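Local structure of cytosolic phospholipase A2 delta (Homo sapiens, 5IXC) at residues E164-D169 and F213-A218; A218-L223 and L248-I253; A22-Q27 and D149-L154; V257-P262 and L271-E276; K158-R163 and N608-L613. The protein hydrolyses glycerophospholipids at the sn-2 position in a calcium-dependent reaction, preferring linoleic acid there and releasing a free fatty acid and a lysophospholipid. All coordinates share one frame; numbering follows the deposited sequence.

Contact 1: E164-D169 and F213-A218. With BA (barium ion), chain D.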
# COMPACT_ATOMS: atom_id res chain seq x y z
N GLU A 164 -12.22 19.19 -8.25
CA GLU A 164 -12.29 20.53 -7.70
C GLU A 164 -13.06 20.55 -6.40
O GLU A 164 -14.17 20.04 -6.30
CB GLU A 164 -12.95 21.50 -8.67
CG GLU A 164 -12.70 22.95 -8.29
CD GLU A 164 -13.50 23.90 -9.15
OE1 GLU A 164 -14.25 24.71 -8.56
OE2 GLU A 164 -13.40 23.81 -10.39
N LEU A 165 -12.45 21.19 -5.42
CA LEU A 165 -12.91 21.17 -4.04
C LEU A 165 -13.34 22.56 -3.64
O LEU A 165 -12.62 23.52 -3.87
CB LEU A 165 -11.74 20.75 -3.17
CG LEU A 165 -12.06 19.88 -1.97
CD1 LEU A 165 -12.61 18.53 -2.43
CD2 LEU A 165 -10.79 19.70 -1.16
N SER A 166 -14.51 22.69 -3.05
CA SER A 166 -14.88 23.95 -2.45
C SER A 166 -15.08 23.74 -0.98
O SER A 166 -15.19 22.61 -0.51
CB SER A 166 -16.11 24.57 -3.12
OG SER A 166 -17.16 23.64 -3.27
N CYS A 167 -15.05 24.83 -0.24
CA CYS A 167 -15.14 24.78 1.20
C CYS A 167 -16.31 25.60 1.64
O CYS A 167 -16.55 26.67 1.08
CB CYS A 167 -13.86 25.31 1.80
SG CYS A 167 -12.46 24.11 1.89
N LEU A 168 -17.05 25.10 2.61
CA LEU A 168 -18.16 25.85 3.15
C LEU A 168 -17.75 26.32 4.50
O LEU A 168 -17.28 25.54 5.31
CB LEU A 168 -19.41 24.99 3.25
CG LEU A 168 -20.79 25.65 3.45
CD1 LEU A 168 -21.24 25.61 4.89
CD2 LEU A 168 -20.82 27.09 2.97
N ASP A 169 -17.94 27.60 4.75
CA ASP A 169 -17.53 28.18 6.00
C ASP A 169 -18.70 28.73 6.77
O ASP A 169 -19.50 29.49 6.23
CB ASP A 169 -16.54 29.29 5.71
CG ASP A 169 -15.40 29.26 6.64
OD1 ASP A 169 -14.27 29.02 6.16
OD2 ASP A 169 -15.63 29.44 7.86
N PHE A 213 -16.43 22.85 6.01
CA PHE A 213 -16.80 21.64 5.25
C PHE A 213 -16.09 21.63 3.91
O PHE A 213 -16.13 22.61 3.17
CB PHE A 213 -18.29 21.59 4.97
CG PHE A 213 -19.13 21.21 6.15
CD1 PHE A 213 -19.51 19.88 6.35
CD2 PHE A 213 -19.59 22.17 7.03
CE1 PHE A 213 -20.31 19.53 7.42
CE2 PHE A 213 -20.39 21.83 8.11
CZ PHE A 213 -20.75 20.51 8.31
N HIS A 214 -15.46 20.50 3.60
CA HIS A 214 -14.84 20.28 2.28
C HIS A 214 -15.69 19.33 1.46
O HIS A 214 -16.12 18.28 1.94
CB HIS A 214 -13.44 19.68 2.43
CG HIS A 214 -12.52 20.47 3.31
ND1 HIS A 214 -12.64 20.48 4.68
CD2 HIS A 214 -11.47 21.27 3.02
CE1 HIS A 214 -11.71 21.26 5.20
NE2 HIS A 214 -10.98 21.75 4.21
N TYR A 215 -15.91 19.68 0.20
CA TYR A 215 -16.73 18.87 -0.70
C TYR A 215 -16.45 19.24 -2.13
O TYR A 215 -16.08 20.36 -2.41
CB TYR A 215 -18.21 19.07 -0.39
CG TYR A 215 -18.65 20.50 -0.52
CD1 TYR A 215 -19.28 20.96 -1.67
CD2 TYR A 215 -18.42 21.41 0.49
CE1 TYR A 215 -19.69 22.28 -1.80
CE2 TYR A 215 -18.82 22.73 0.38
CZ TYR A 215 -19.45 23.16 -0.77
OH TYR A 215 -19.85 24.48 -0.87
N MET A 216 -16.67 18.30 -3.03
CA MET A 216 -16.45 18.53 -4.46
C MET A 216 -17.31 19.67 -4.99
O MET A 216 -18.49 19.81 -4.63
CB MET A 216 -16.77 17.26 -5.26
CG MET A 216 -15.61 16.30 -5.41
SD MET A 216 -16.16 14.79 -6.20
CE MET A 216 -16.63 13.90 -4.70
N ALA A 217 -16.72 20.46 -5.88
CA ALA A 217 -17.43 21.61 -6.48
C ALA A 217 -18.53 21.15 -7.44
O ALA A 217 -19.54 21.82 -7.58
CB ALA A 217 -16.46 22.52 -7.21
N ALA A 218 -18.32 20.00 -8.06
CA ALA A 218 -19.26 19.46 -9.05
C ALA A 218 -20.51 18.79 -8.46
O ALA A 218 -21.43 18.46 -9.21
CB ALA A 218 -18.55 18.52 -10.01
BA BA D . -13.83 31.72 8.80
O HOH W 1 -15.65 18.91 -8.13

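Contact 2: A218-L223 and L248-I253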
# COMPACT_ATOMS: atom_id res chain seq x y z
N ALA A 218 -18.32 20.00 -8.06
CA ALA A 218 -19.26 19.46 -9.05
C ALA A 218 -20.51 18.79 -8.46
O ALA A 218 -21.43 18.46 -9.21
CB ALA A 218 -18.55 18.52 -10.01
N LEU A 219 -20.57 18.62 -7.15
CA LEU A 219 -21.76 18.05 -6.52
C LEU A 219 -22.93 19.03 -6.51
O LEU A 219 -22.75 20.25 -6.52
CB LEU A 219 -21.49 17.61 -5.07
CG LEU A 219 -20.48 16.49 -4.84
CD1 LEU A 219 -20.32 16.27 -3.34
CD2 LEU A 219 -20.89 15.19 -5.53
N GLU A 220 -24.13 18.45 -6.50
CA GLU A 220 -25.38 19.19 -6.37
C GLU A 220 -25.91 18.78 -5.01
O GLU A 220 -26.49 17.72 -4.85
CB GLU A 220 -26.36 18.79 -7.48
CG GLU A 220 -27.79 19.32 -7.31
CD GLU A 220 -28.05 20.59 -8.08
OE1 GLU A 220 -27.95 20.57 -9.33
OE2 GLU A 220 -28.37 21.62 -7.45
N THR A 221 -25.67 19.62 -4.02
CA THR A 221 -26.04 19.27 -2.66
C THR A 221 -26.54 20.44 -1.82
O THR A 221 -26.85 21.50 -2.35
CB THR A 221 -24.88 18.57 -1.94
OG1 THR A 221 -25.31 18.18 -0.63
CG2 THR A 221 -23.66 19.48 -1.85
N GLU A 222 -26.63 20.22 -0.52
CA GLU A 222 -27.22 21.21 0.36
C GLU A 222 -26.61 21.17 1.74
O GLU A 222 -26.03 20.17 2.16
CB GLU A 222 -28.72 21.02 0.45
CG GLU A 222 -29.15 19.77 1.19
CD GLU A 222 -30.55 19.34 0.81
OE1 GLU A 222 -31.01 19.71 -0.30
OE2 GLU A 222 -31.20 18.62 1.61
N LEU A 223 -26.75 22.27 2.45
CA LEU A 223 -26.41 22.26 3.86
C LEU A 223 -27.68 22.34 4.69
O LEU A 223 -28.56 23.16 4.45
CB LEU A 223 -25.50 23.42 4.22
CG LEU A 223 -25.24 23.49 5.74
CD1 LEU A 223 -23.91 22.86 6.11
CD2 LEU A 223 -25.31 24.92 6.22
N LEU A 248 -26.59 24.12 -2.43
CA LEU A 248 -25.24 24.38 -2.90
C LEU A 248 -25.17 23.87 -4.33
O LEU A 248 -24.88 22.70 -4.57
CB LEU A 248 -24.21 23.68 -2.01
CG LEU A 248 -24.28 23.98 -0.51
CD1 LEU A 248 -23.34 23.08 0.26
CD2 LEU A 248 -23.96 25.44 -0.22
N ARG A 249 -25.47 24.75 -5.28
CA ARG A 249 -25.44 24.40 -6.69
C ARG A 249 -24.01 24.12 -7.14
O ARG A 249 -23.07 24.71 -6.60
CB ARG A 249 -26.04 25.51 -7.56
CG ARG A 249 -27.55 25.45 -7.73
CD ARG A 249 -27.98 26.39 -8.86
NE ARG A 249 -29.40 26.77 -8.80
CZ ARG A 249 -29.95 27.78 -9.48
NH1 ARG A 249 -29.22 28.53 -10.30
NH2 ARG A 249 -31.25 28.04 -9.34
N PRO A 250 -23.83 23.25 -8.14
CA PRO A 250 -22.49 22.89 -8.59
C PRO A 250 -21.81 23.97 -9.42
O PRO A 250 -22.48 24.69 -10.16
CB PRO A 250 -22.72 21.65 -9.46
CG PRO A 250 -24.19 21.47 -9.58
CD PRO A 250 -24.87 22.67 -9.01
N LEU A 251 -20.49 24.04 -9.30
CA LEU A 251 -19.63 24.93 -10.13
C LEU A 251 -20.09 26.39 -10.15
O LEU A 251 -20.01 27.06 -11.18
CB LEU A 251 -19.52 24.39 -11.58
CG LEU A 251 -18.57 23.23 -11.92
CD1 LEU A 251 -17.12 23.55 -11.62
CD2 LEU A 251 -18.97 21.97 -11.18
N THR A 252 -20.57 26.88 -9.01
CA THR A 252 -21.01 28.28 -8.91
C THR A 252 -20.18 29.05 -7.88
O THR A 252 -19.74 28.50 -6.88
CB THR A 252 -22.52 28.43 -8.57
OG1 THR A 252 -22.78 27.98 -7.24
CG2 THR A 252 -23.38 27.65 -9.57
N ILE A 253 -19.96 30.33 -8.15
CA ILE A 253 -19.28 31.21 -7.20
C ILE A 253 -20.23 31.42 -6.02
O ILE A 253 -21.38 31.80 -6.20
CB ILE A 253 -18.85 32.56 -7.81
CG1 ILE A 253 -17.91 32.34 -9.01
CG2 ILE A 253 -18.14 33.41 -6.76
CD1 ILE A 253 -17.63 33.59 -9.83

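Contact 3: A22-Q27 and D149-L154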
# COMPACT_ATOMS: atom_id res chain seq x y z
N ALA A 22 -8.53 21.89 -17.18
CA ALA A 22 -9.88 22.42 -17.19
C ALA A 22 -10.72 21.59 -18.13
O ALA A 22 -10.35 21.40 -19.29
CB ALA A 22 -9.89 23.88 -17.61
N SER A 23 -11.85 21.10 -17.62
CA SER A 23 -12.77 20.27 -18.39
C SER A 23 -14.19 20.52 -17.90
O SER A 23 -14.43 20.55 -16.71
CB SER A 23 -12.42 18.80 -18.24
OG SER A 23 -13.43 17.97 -18.80
N THR A 24 -15.12 20.71 -18.82
CA THR A 24 -16.53 20.91 -18.45
C THR A 24 -17.19 19.56 -18.14
O THR A 24 -16.87 18.53 -18.74
CB THR A 24 -17.34 21.61 -19.56
OG1 THR A 24 -17.15 20.94 -20.81
CG2 THR A 24 -16.91 23.05 -19.70
N CYS A 25 -18.11 19.59 -17.19
CA CYS A 25 -18.91 18.43 -16.88
C CYS A 25 -20.05 18.33 -17.86
O CYS A 25 -20.39 19.30 -18.53
CB CYS A 25 -19.46 18.50 -15.46
SG CYS A 25 -18.16 18.34 -14.22
N TRP A 26 -20.64 17.15 -17.92
CA TRP A 26 -21.85 16.88 -18.69
C TRP A 26 -22.98 16.58 -17.70
O TRP A 26 -22.73 16.15 -16.58
CB TRP A 26 -21.62 15.69 -19.62
CG TRP A 26 -21.24 16.07 -21.01
CD1 TRP A 26 -22.09 16.26 -22.06
CD2 TRP A 26 -19.92 16.30 -21.53
NE1 TRP A 26 -21.40 16.59 -23.20
CE2 TRP A 26 -20.06 16.63 -22.90
CE3 TRP A 26 -18.65 16.26 -20.97
CZ2 TRP A 26 -18.97 16.92 -23.71
CZ3 TRP A 26 -17.55 16.56 -21.78
CH2 TRP A 26 -17.72 16.88 -23.14
N GLN A 27 -24.21 16.82 -18.11
CA GLN A 27 -25.37 16.42 -17.32
C GLN A 27 -25.93 15.09 -17.81
O GLN A 27 -26.36 14.97 -18.97
CB GLN A 27 -26.47 17.46 -17.39
CG GLN A 27 -27.38 17.41 -16.18
CD GLN A 27 -28.80 17.86 -16.49
OE1 GLN A 27 -29.38 17.45 -17.49
NE2 GLN A 27 -29.37 18.67 -15.60
N ASP A 149 -21.87 25.43 -17.55
CA ASP A 149 -21.19 25.80 -16.32
C ASP A 149 -19.78 26.17 -16.74
O ASP A 149 -19.36 25.86 -17.85
CB ASP A 149 -21.15 24.63 -15.33
CG ASP A 149 -22.51 24.24 -14.81
OD1 ASP A 149 -23.18 25.09 -14.18
OD2 ASP A 149 -22.90 23.07 -15.01
N ARG A 150 -19.05 26.84 -15.85
CA ARG A 150 -17.61 27.00 -16.05
C ARG A 150 -16.99 25.60 -16.03
O ARG A 150 -17.53 24.69 -15.38
CB ARG A 150 -16.99 27.87 -14.96
CG ARG A 150 -17.19 27.36 -13.54
CD ARG A 150 -16.48 28.24 -12.52
NE ARG A 150 -16.53 27.67 -11.18
CZ ARG A 150 -15.78 26.65 -10.75
NH1 ARG A 150 -14.89 26.05 -11.55
NH2 ARG A 150 -15.92 26.22 -9.50
N PRO A 151 -15.87 25.41 -16.74
CA PRO A 151 -15.20 24.11 -16.63
C PRO A 151 -14.69 23.84 -15.21
O PRO A 151 -14.34 24.78 -14.48
CB PRO A 151 -14.05 24.20 -17.64
CG PRO A 151 -13.86 25.65 -17.93
CD PRO A 151 -15.16 26.34 -17.63
N GLU A 152 -14.69 22.57 -14.82
CA GLU A 152 -14.16 22.15 -13.53
C GLU A 152 -12.64 22.17 -13.59
O GLU A 152 -12.05 21.76 -14.59
CB GLU A 152 -14.65 20.75 -13.15
CG GLU A 152 -14.09 20.25 -11.82
CD GLU A 152 -14.55 18.86 -11.45
OE1 GLU A 152 -15.06 18.14 -12.34
OE2 GLU A 152 -14.38 18.47 -10.27
N ASN A 153 -12.02 22.66 -12.53
CA ASN A 153 -10.56 22.71 -12.42
C ASN A 153 -10.01 21.49 -11.71
O ASN A 153 -10.10 21.36 -10.49
CB ASN A 153 -10.11 23.97 -11.67
CG ASN A 153 -10.45 25.23 -12.42
OD1 ASN A 153 -10.10 25.38 -13.59
ND2 ASN A 153 -11.16 26.14 -11.76
N LEU A 154 -9.42 20.62 -12.50
CA LEU A 154 -8.86 19.36 -12.02
C LEU A 154 -7.37 19.50 -11.82
O LEU A 154 -6.72 20.29 -12.49
CB LEU A 154 -9.11 18.24 -13.02
CG LEU A 154 -10.54 18.12 -13.51
CD1 LEU A 154 -10.60 17.16 -14.69
CD2 LEU A 154 -11.45 17.64 -12.39

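Contact 4: V257-P262 and L271-E276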
# COMPACT_ATOMS: atom_id res chain seq x y z
N VAL A 257 -24.22 34.27 3.02
CA VAL A 257 -25.60 33.92 3.35
C VAL A 257 -25.81 33.92 4.85
O VAL A 257 -25.04 33.35 5.60
CB VAL A 257 -25.99 32.54 2.79
CG1 VAL A 257 -27.44 32.21 3.13
CG2 VAL A 257 -25.81 32.48 1.28
N THR A 258 -26.89 34.53 5.28
CA THR A 258 -27.21 34.60 6.71
C THR A 258 -28.49 33.81 6.98
O THR A 258 -29.54 34.10 6.40
CB THR A 258 -27.39 36.06 7.15
OG1 THR A 258 -26.22 36.80 6.81
CG2 THR A 258 -27.62 36.17 8.64
N MET A 259 -28.39 32.78 7.82
CA MET A 259 -29.56 32.02 8.22
C MET A 259 -29.72 31.99 9.72
O MET A 259 -28.81 31.60 10.44
CB MET A 259 -29.60 30.60 7.64
CG MET A 259 -28.45 29.67 7.97
SD MET A 259 -28.92 27.92 7.96
CE MET A 259 -30.23 27.86 6.73
N ASP A 260 -30.89 32.42 10.16
CA ASP A 260 -31.30 32.28 11.55
C ASP A 260 -31.97 30.93 11.73
O ASP A 260 -32.89 30.57 11.00
CB ASP A 260 -32.26 33.40 11.92
CG ASP A 260 -31.64 34.76 11.73
OD1 ASP A 260 -31.30 35.38 12.75
OD2 ASP A 260 -31.46 35.18 10.57
N VAL A 261 -31.48 30.17 12.70
CA VAL A 261 -31.96 28.82 12.94
C VAL A 261 -32.74 28.82 14.24
O VAL A 261 -32.20 29.22 15.28
CB VAL A 261 -30.79 27.83 13.02
CG1 VAL A 261 -31.31 26.41 13.24
CG2 VAL A 261 -29.95 27.88 11.75
N PRO A 262 -34.02 28.38 14.20
CA PRO A 262 -34.85 28.49 15.39
C PRO A 262 -34.55 27.40 16.40
O PRO A 262 -34.38 26.23 16.04
CB PRO A 262 -36.27 28.35 14.84
CG PRO A 262 -36.12 27.49 13.63
CD PRO A 262 -34.75 27.77 13.07
N LEU A 271 -26.28 32.30 11.76
CA LEU A 271 -25.11 31.73 11.09
C LEU A 271 -24.73 32.54 9.86
O LEU A 271 -25.60 33.01 9.14
CB LEU A 271 -25.38 30.29 10.66
CG LEU A 271 -25.76 29.28 11.74
CD1 LEU A 271 -26.09 27.94 11.09
CD2 LEU A 271 -24.66 29.09 12.76
N GLN A 272 -23.43 32.69 9.63
CA GLN A 272 -22.94 33.23 8.37
C GLN A 272 -22.30 32.11 7.57
O GLN A 272 -21.49 31.35 8.10
CB GLN A 272 -21.92 34.33 8.57
CG GLN A 272 -22.51 35.69 8.87
CD GLN A 272 -23.06 35.78 10.28
OE1 GLN A 272 -22.40 35.37 11.25
NE2 GLN A 272 -24.27 36.32 10.42
N LEU A 273 -22.67 32.01 6.30
CA LEU A 273 -22.19 30.95 5.46
C LEU A 273 -21.58 31.55 4.24
O LEU A 273 -22.13 32.48 3.66
CB LEU A 273 -23.35 30.06 5.02
CG LEU A 273 -23.93 29.05 6.01
CD1 LEU A 273 -24.37 29.70 7.30
CD2 LEU A 273 -25.13 28.42 5.33
N LYS A 274 -20.44 31.01 3.82
CA LYS A 274 -19.90 31.34 2.53
C LYS A 274 -19.13 30.18 1.97
O LYS A 274 -18.51 29.43 2.71
CB LYS A 274 -18.98 32.54 2.62
CG LYS A 274 -18.97 33.37 1.35
CD LYS A 274 -17.71 34.20 1.20
CE LYS A 274 -17.34 34.37 -0.27
NZ LYS A 274 -18.31 35.21 -1.01
N ALA A 275 -19.15 30.06 0.65
CA ALA A 275 -18.45 29.00 -0.02
C ALA A 275 -17.32 29.56 -0.86
O ALA A 275 -17.47 30.57 -1.52
CB ALA A 275 -19.41 28.19 -0.87
N GLU A 276 -16.18 28.88 -0.81
CA GLU A 276 -15.01 29.29 -1.56
C GLU A 276 -14.20 28.05 -1.89
O GLU A 276 -14.41 26.99 -1.31
CB GLU A 276 -14.18 30.29 -0.75
CG GLU A 276 -13.26 31.16 -1.61
CD GLU A 276 -11.84 31.25 -1.07
OE1 GLU A 276 -10.87 31.42 -1.86
OE2 GLU A 276 -11.70 31.16 0.17

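Contact 5: K158-R163 and N608-L613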
# COMPACT_ATOMS: atom_id res chain seq x y z
N LYS A 158 -2.54 12.27 -15.01
CA LYS A 158 -2.96 11.38 -16.12
C LYS A 158 -3.36 9.97 -15.71
O LYS A 158 -3.80 9.20 -16.56
CB LYS A 158 -1.94 11.36 -17.25
CG LYS A 158 -1.91 12.68 -18.00
CD LYS A 158 -0.74 12.76 -18.97
CE LYS A 158 -0.68 14.13 -19.63
NZ LYS A 158 0.32 14.18 -20.72
N VAL A 159 -3.21 9.62 -14.44
CA VAL A 159 -3.83 8.39 -13.93
C VAL A 159 -4.73 8.72 -12.72
O VAL A 159 -5.88 8.28 -12.68
CB VAL A 159 -2.83 7.22 -13.71
CG1 VAL A 159 -1.47 7.55 -14.30
CG2 VAL A 159 -2.73 6.78 -12.26
N ILE A 160 -4.21 9.48 -11.77
CA ILE A 160 -5.02 10.00 -10.65
C ILE A 160 -5.51 11.42 -10.93
O ILE A 160 -4.80 12.25 -11.49
CB ILE A 160 -4.25 9.95 -9.31
CG1 ILE A 160 -4.50 8.61 -8.61
CG2 ILE A 160 -4.68 11.08 -8.38
CD1 ILE A 160 -3.82 8.49 -7.26
N VAL A 161 -6.74 11.69 -10.49
CA VAL A 161 -7.39 12.98 -10.63
C VAL A 161 -7.88 13.47 -9.27
O VAL A 161 -8.62 12.77 -8.57
CB VAL A 161 -8.60 12.91 -11.56
CG1 VAL A 161 -9.37 14.22 -11.58
CG2 VAL A 161 -8.16 12.56 -12.97
N ALA A 162 -7.46 14.67 -8.92
CA ALA A 162 -8.07 15.40 -7.82
C ALA A 162 -9.16 16.33 -8.38
O ALA A 162 -8.88 17.28 -9.09
CB ALA A 162 -7.04 16.18 -7.01
N ARG A 163 -10.41 16.01 -8.07
CA ARG A 163 -11.54 16.87 -8.38
C ARG A 163 -11.46 18.24 -7.70
O ARG A 163 -10.76 18.44 -6.70
CB ARG A 163 -12.86 16.17 -8.01
CG ARG A 163 -13.07 14.79 -8.64
CD ARG A 163 -13.13 14.84 -10.16
NE ARG A 163 -14.30 15.59 -10.62
CZ ARG A 163 -15.54 15.11 -10.73
NH1 ARG A 163 -15.81 13.84 -10.46
NH2 ARG A 163 -16.51 15.91 -11.14
N ASN A 608 -6.98 5.38 3.66
CA ASN A 608 -5.60 5.72 3.29
C ASN A 608 -5.49 7.10 2.64
O ASN A 608 -6.49 7.78 2.42
CB ASN A 608 -5.01 4.63 2.37
CG ASN A 608 -5.74 4.52 1.04
OD1 ASN A 608 -6.47 5.42 0.63
ND2 ASN A 608 -5.55 3.39 0.36
N PHE A 609 -4.27 7.51 2.30
CA PHE A 609 -4.02 8.89 1.85
C PHE A 609 -4.53 9.22 0.44
O PHE A 609 -4.40 10.35 -0.01
CB PHE A 609 -2.55 9.28 2.01
CG PHE A 609 -1.61 8.63 1.04
CD1 PHE A 609 -1.41 9.18 -0.21
CD2 PHE A 609 -0.89 7.50 1.40
CE1 PHE A 609 -0.53 8.59 -1.10
CE2 PHE A 609 -0.01 6.91 0.52
CZ PHE A 609 0.17 7.46 -0.74
N LEU A 610 -5.14 8.24 -0.23
CA LEU A 610 -5.79 8.48 -1.53
C LEU A 610 -7.27 8.84 -1.37
O LEU A 610 -7.95 9.15 -2.34
CB LEU A 610 -5.67 7.24 -2.41
CG LEU A 610 -4.28 6.75 -2.79
CD1 LEU A 610 -4.44 5.51 -3.65
CD2 LEU A 610 -3.44 7.78 -3.54
N GLN A 611 -7.78 8.80 -0.15
CA GLN A 611 -9.19 9.01 0.08
C GLN A 611 -9.69 10.21 -0.70
O GLN A 611 -9.19 11.32 -0.52
CB GLN A 611 -9.48 9.20 1.57
CG GLN A 611 -10.93 9.00 1.94
CD GLN A 611 -11.23 9.44 3.36
OE1 GLN A 611 -10.34 9.54 4.21
NE2 GLN A 611 -12.51 9.69 3.63
N GLY A 612 -10.68 9.98 -1.55
CA GLY A 612 -11.37 11.06 -2.29
C GLY A 612 -10.94 11.15 -3.74
O GLY A 612 -11.74 11.47 -4.61
N LEU A 613 -9.68 10.84 -3.98
CA LEU A 613 -9.10 10.90 -5.31
C LEU A 613 -9.78 9.92 -6.24
O LEU A 613 -10.43 8.98 -5.79
CB LEU A 613 -7.60 10.64 -5.27
CG LEU A 613 -6.82 11.61 -4.38
CD1 LEU A 613 -5.36 11.22 -4.34
CD2 LEU A 613 -6.95 13.06 -4.84

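Contact 1: E164-D169 and F213-A218
Ser166 lies over a face of the Tyr215 ring, with its hydroxyl OG 3.2 Å from Tyr215 CE1. Leu168 CB packs 3.7 Å from Tyr215 CE2, and Leu168 N lies at the ring edge, near its plane. A first torsion of 59° sets Tyr215 CG between its backbone N and carbonyl carbon, folding the ring back across strand 165-169. A glycine in place of Tyr215 would remove this cover and would probably open a gap beside Leu168 CB and the hydroxyl of Ser166. On the other face of the sheet, Cys167 SG approaches the His214 ring obliquely, 3.8 Å from its centroid. Paired backbone bonds fix this register: Ser166 N reaches Tyr215 O at 2.9 Å and Tyr215 N returns to Ser166 O, as Leu168 and Phe213 do further on. Beyond the strand end, Glu164 O accepts from Ala217 N, while a water links that oxygen to Ala218 N. At the far end of the same strand, Asp169 OD2 coordinates a barium ion at 3.1 Å. Outside, Cys167 is tied to Cys278 by a disulfide, and Glu198 binds His214 ND1. The arrangement is a twisted antiparallel strand pair, consistent with the beta-sandwich of a second C2 domain.

Contact 2: A218-L223 and L248-I253
Thr221 and Leu248 satisfy each other's backbone: Thr221 N donates to Leu248 O at 3.2 Å, and Leu248 N donates to Thr221 O at 2.6 Å. These two bonds make the antiparallel hydrogen-bonded pair at the end of strand 244-248. The Thr221 side chain bonds outside the pair; with OG1 anti to the backbone N (chi1 -177°), the hydroxyl meets the carbonyl oxygen of Lys194. That leaves CG2 to run alongside Leu248, 4.2 Å from Leu248 CD1. An aspartate in place of Leu248 would take the methyl groups away from Thr221 and Leu193 and would probably leave a carboxylate against those apolar surfaces. Past the pair, Pro250 has no N-H to offer, and its ring packs against backbone instead, with CB 3.3 Å from Leu219 O. The next residue resumes the bonding, since Leu251 N pairs with the carbonyl of Ala217, while Leu251 CD2 lies 3.7 Å from Ala218 CB. Glu220 OE2 stays 5.4 Å from Arg249 NE, too far for a salt bridge, and the Glu220 carboxylate borders the Pro250 ring. Here strand 244-248, at the margin of a four-stranded antiparallel sheet, runs out into a loop, consistent with the edge of a second C2 domain's sheet.

Contact 3: A22-Q27 and D149-L154
Ser23 and Glu152 pair through their backbones as an antiparallel hydrogen-bonded couple. Ser23 N donates to Glu152 O at 3.1 Å. The return bond from Glu152 N to Ser23 O measures 2.8 Å but is bent, with an angle of 138° at the hydrogen. Glu152 O also receives a CA-H...O contact from Ala22 CA at 3.5 Å.

Apolar contacts follow on the face that carries Ala22. Pro151 CB lies 3.7 Å from Thr24 CG2, the two side chains crossing at a slant, and 4.2 Å from Ala22 CB. On the face of Ser23 and Glu152, Leu154 CD1 approaches Ser23 CB.

The polar interactions centre on the buried Glu152 carboxylate. Its chain is fully extended from a CG anti to the backbone N (chi1 178°), which carries the carboxylate inward past Cys25, whose SG is 3.6 Å from Glu152 OE1. Gln85 donates to Glu152 OE1 through NE2 and bonds Ser23 OG through OE1, so that one amide spans both segments. Glu152 OE2 forms a salt bridge with Arg163 and accepts from Glu164 N, an environment likely to favour the charged form. Nearby, Arg150 salt-bridges Glu164.

The arrangement is an antiparallel sheet junction: the first strand of the N-terminal C2 domain pairs with strand 152-156, which leads on into the next beta domain.

Contact 4: V257-P262 and L271-E276
Val257 with Leu273 and Met259 with Leu271 form hydrogen-bonded antiparallel pairs on either side of the non-hydrogen-bonded pair Thr258 and Gln272, in strands whose axes approach to 4.8 Å at 146°. The bonds come in reciprocal sets, for example Leu273 N to Val257 O at 2.8 Å and Leu271 N to Met259 O at 2.9 Å. Five side chains on one face form an apolar patch. Met259 CG, held between its backbone N and carbonyl carbon (chi1 58°), lies 4.1 Å from Leu271 CB, the two chains running alongside each other; the same carbon meets Leu273 CD1, whose chain it crosses. Val257 CB faces Leu273 CB at 4.3 Å. Further along, Val261 CG2 touches Leu271 CD1 at 3.9 Å. On the other face, Thr258 and Gln272 lie side by side, with the Thr258 methyl CG2 3.8 Å from Gln272 NE2; a bend at chi2 brings the amide over to it. The two strands make a beta hairpin. Strand 269-277 lies between strand 257-261 and strand 160-171, whose Val170 packs on Leu271 and Leu273, while Met259 rests on Leu244 and Val246 of strand 244-248, in a different sheet.

Contact 5: K158-R163 and N608-L613
Ile160 and Ala162 meet Leu610 and Leu613 mainly through methyl groups, and no flat side chain stacks between the two segments. The ring of Phe609 turns instead to the ring of Phe494, their planes about 60° apart, and touches Ala499 and Val501. The flat group of the contact itself is a peptide: Val161 O lies 3.8 Å from Leu613 CA. Around it, Ile160 splits its branches between two leucines. Its tip CD1 reaches Leu610 CD2 at 3.8 Å, the side chains crossing near a right angle, whereas Ile160 CG2 faces Leu613 CD1 at 4.1 Å. The second methyl of Leu613, CD2, covers Ala162 CB at 3.8 Å, and so this leucine straddles two alternate residues of the strand. Consecutive turns present the leucines. A type I turn from Asn608 to Gln611 is reinforced by an Asx turn, in which Leu610 N donates to Asn608 OD1 at 3.2 Å, and a type II turn follows, closed by Leu613 N to Leu610 O at 2.9 Å. Gly612 takes backbone angles there that suit glycine. Directly beyond, Val161 bonds Gln614 through its backbone. It is an interdomain junction, where consecutive type I and type II turns of the catalytic domain lead into a strand paired with strand 160-171.

In the fold
Strand 160-171 is the thread through this set: contacts 1 and 5 both use it, contact 3 reaches it through the adjacent strand 152-156, and contact 4 through strand 269-277, whose Glu276 and Lys274 bond the backbone of Cys167 and Asp169. Contacts 1 and 2 have centres about 8 Å apart and share Ala218. Salt bridges tie contact 3 to contacts 1 and 5, and Leu251 of contact 2 packs on Arg150. Contacts 4 and 5 stand furthest apart, about 30 Å between centres. None lies at Ser365 or the inhibitor pocket; only contact 5 has a segment in the catalytic domain, which it joins to the beta domains.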